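Local coordinates for EGF family domain-containing protein (Toxoplasma gondii, PDB 4Z80), which probably takes part in host-cell invasion by the parasite, binding a segment of a RON2-like partner at the moving junction, at residues 366-370 against 428-434. Numbering follows the deposited sequence.
Sequences PMNAR and FFYSTVP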
loop_
_atom_site.group_PDB
_atom_site.type_symbol
_atom_site.label_atom_id
_atom_site.label_comp_id
_atom_site.label_asym_id
_atom_site.label_seq_id
_atom_site.Cartn_x
_atom_site.Cartn_y
_atom_site.Cartn_z
ATOM N N PRO A 366 -33.168 9.694 -4.916
ATOM C CA PRO A 366 -31.980 9.076 -5.499
ATOM C C PRO A 366 -31.168 10.091 -6.271
ATOM O O PRO A 366 -31.706 11.062 -6.821
ATOM C CB PRO A 366 -32.550 7.986 -6.414
ATOM C CG PRO A 366 -33.961 8.378 -6.656
ATOM C CD PRO A 366 -34.409 9.083 -5.419
ATOM N N MET A 367 -29.863 9.881 -6.288
ATOM C CA MET A 367 -28.986 10.740 -7.052
ATOM C C MET A 367 -29.286 10.527 -8.533
ATOM O O MET A 367 -29.904 9.531 -8.911
ATOM C CB MET A 367 -27.522 10.439 -6.723
ATOM C CG MET A 367 -27.199 10.528 -5.226
ATOM S SD MET A 367 -25.477 10.921 -4.849
ATOM C CE MET A 367 -24.635 9.472 -5.456
ATOM N N ASN A 368 -28.855 11.475 -9.356
ATOM C CA ASN A 368 -29.039 11.387 -10.797
ATOM C C ASN A 368 -27.889 10.623 -11.433
ATOM O O ASN A 368 -26.740 11.070 -11.380
ATOM C CB ASN A 368 -29.140 12.782 -11.412
ATOM C CG ASN A 368 -30.373 13.540 -10.951
ATOM O OD1 ASN A 368 -31.450 12.966 -10.805
ATOM N ND2 ASN A 368 -30.217 14.841 -10.723
ATOM N N ALA A 369 -28.206 9.486 -12.045
ATOM C CA ALA A 369 -27.196 8.632 -12.652
ATOM C C ALA A 369 -26.506 9.356 -13.795
ATOM O O ALA A 369 -27.150 10.038 -14.590
ATOM C CB ALA A 369 -27.816 7.329 -13.149
ATOM N N ARG A 370 -25.190 9.213 -13.849
ATOM C CA ARG A 370 -24.398 9.653 -14.990
ATOM C C ARG A 370 -24.456 8.622 -16.103
ATOM O O ARG A 370 -24.368 8.954 -17.292
ATOM C CB ARG A 370 -22.940 9.860 -14.583
ATOM C CG ARG A 370 -22.711 10.895 -13.491
ATOM C CD ARG A 370 -23.065 12.306 -13.924
ATOM N NE ARG A 370 -22.449 12.650 -15.207
ATOM C CZ ARG A 370 -21.179 13.019 -15.367
ATOM N NH1 ARG A 370 -20.360 13.103 -14.326
ATOM N NH2 ARG A 370 -20.724 13.305 -16.582
ATOM N N PHE A 428 -26.107 1.603 -11.586
ATOM C CA PHE A 428 -26.219 3.038 -11.823
ATOM C C PHE A 428 -25.013 3.746 -11.237
ATOM O O PHE A 428 -24.725 3.597 -10.056
ATOM C CB PHE A 428 -27.506 3.597 -11.216
ATOM C CG PHE A 428 -28.745 3.038 -11.835
ATOM C CD1 PHE A 428 -29.294 3.616 -12.964
ATOM C CD2 PHE A 428 -29.359 1.922 -11.294
ATOM C CE1 PHE A 428 -30.431 3.096 -13.535
ATOM C CE2 PHE A 428 -30.498 1.399 -11.863
ATOM C CZ PHE A 428 -31.035 1.986 -12.983
ATOM N N PHE A 429 -24.312 4.520 -12.060
ATOM C CA PHE A 429 -23.074 5.180 -11.655
ATOM C C PHE A 429 -23.289 6.666 -11.402
ATOM O O PHE A 429 -23.990 7.345 -12.163
ATOM C CB PHE A 429 -21.991 4.997 -12.731
ATOM C CG PHE A 429 -21.634 3.570 -13.017
ATOM C CD1 PHE A 429 -20.822 2.858 -12.154
ATOM C CD2 PHE A 429 -22.069 2.950 -14.176
ATOM C CE1 PHE A 429 -20.473 1.548 -12.423
ATOM C CE2 PHE A 429 -21.729 1.638 -14.449
ATOM C CZ PHE A 429 -20.928 0.934 -13.567
ATOM N N TYR A 430 -22.662 7.176 -10.341
ATOM C CA TYR A 430 -22.831 8.556 -9.915
ATOM C C TYR A 430 -21.514 9.287 -9.715
ATOM O O TYR A 430 -20.521 8.682 -9.287
ATOM C CB TYR A 430 -23.603 8.601 -8.600
ATOM C CG TYR A 430 -24.901 7.833 -8.604
ATOM C CD1 TYR A 430 -26.023 8.321 -9.257
ATOM C CD2 TYR A 430 -25.013 6.626 -7.921
ATOM C CE1 TYR A 430 -27.210 7.622 -9.242
ATOM C CE2 TYR A 430 -26.188 5.918 -7.908
ATOM C CZ TYR A 430 -27.286 6.419 -8.563
ATOM O OH TYR A 430 -28.456 5.705 -8.536
ATOM N N SER A 431 -21.534 10.598 -9.967
ATOM C CA SER A 431 -20.416 11.474 -9.632
ATOM C C SER A 431 -20.813 12.554 -8.618
ATOM O O SER A 431 -20.029 13.464 -8.341
ATOM C CB SER A 431 -19.851 12.129 -10.893
ATOM O OG SER A 431 -20.819 12.960 -11.506
ATOM N N THR A 432 -22.019 12.422 -8.061
ATOM C CA THR A 432 -22.566 13.343 -7.062
ATOM C C THR A 432 -22.251 12.844 -5.658
ATOM O O THR A 432 -22.381 11.654 -5.397
ATOM C CB THR A 432 -24.093 13.476 -7.197
ATOM O OG1 THR A 432 -24.435 13.915 -8.521
ATOM C CG2 THR A 432 -24.651 14.466 -6.171
ATOM N N VAL A 433 -21.852 13.746 -4.765
ATOM C CA VAL A 433 -21.577 13.386 -3.376
ATOM C C VAL A 433 -22.891 13.056 -2.664
ATOM O O VAL A 433 -23.803 13.883 -2.642
ATOM C CB VAL A 433 -20.851 14.524 -2.646
ATOM C CG1 VAL A 433 -20.719 14.242 -1.148
ATOM C CG2 VAL A 433 -19.485 14.741 -3.258
ATOM N N PRO A 434 -22.990 11.856 -2.064
ATOM C CA PRO A 434 -24.255 11.471 -1.425
ATOM C C PRO A 434 -24.473 12.096 -0.044
ATOM O O PRO A 434 -23.509 12.380 0.670
ATOM C CB PRO A 434 -24.132 9.953 -1.312
ATOM C CG PRO A 434 -22.671 9.716 -1.143
ATOM C CD PRO A 434 -21.997 10.764 -2.018
HETATM O O HOH W 1 -24.266 11.677 -10.251
HETATM O O HOH W 2 -27.198 13.664 -8.578
#
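The ring of Tyr-430 is met by Met-367 over one face and by Asn-368 O and Ala-369 N at its edge. Met-367 CB makes a CH-pi contact, 4.1 Å from the ring centroid. On the opposite face Phe-428 C lies 4.1 Å from the plane, offset toward the rim. The Phe-428 ring receives Ala-369 CB at its edge. The guanidinium of Arg-370 has Ser-431 at its edge: NH1 donates to Ser-431 OG (2.9 Å), which lies 7° out of the plane. Bends at chi2 and chi3 fold the arginine chain back over this serine.

The Met-367 chain is bent at chi3 (-66°), which turns CE back to Tyr-430 CB, 3.4 Å away. Its sulfur stays oblique to the ring, a Met-aromatic contact, and SD also packs on Pro-434 CB at 3.9 Å. The Met-367 tip abuts Thr-432 O, a close contact 3.1 Å from CE. On the backbone, Arg-370 N donates to Phe-429 O (2.8 Å).

Two waters bridge the backbone of Asn-368 to Ser-431 and Thr-432. Water 1 donates to Asn-368 O, accepts from Ser-431 N and bonds Thr-432 OG1. Water 2 links Asn-368 N to the same hydroxyl.

The contact joins the loop between strands 363-366 and 371-377, part of the apical membrane antigen 1 family region, to the end of strand 424-430 and the loop after it. It is packing at the edge of a four-stranded antiparallel sheet. The Arg-370 N bond begins the pairing of edge strand 371-377 with strand 424-430, whose other neighbour is 405-410. Trp-355 and Val-357 of strand 353-359 also pack on Met-367, while Trp-405 touches Pro-434.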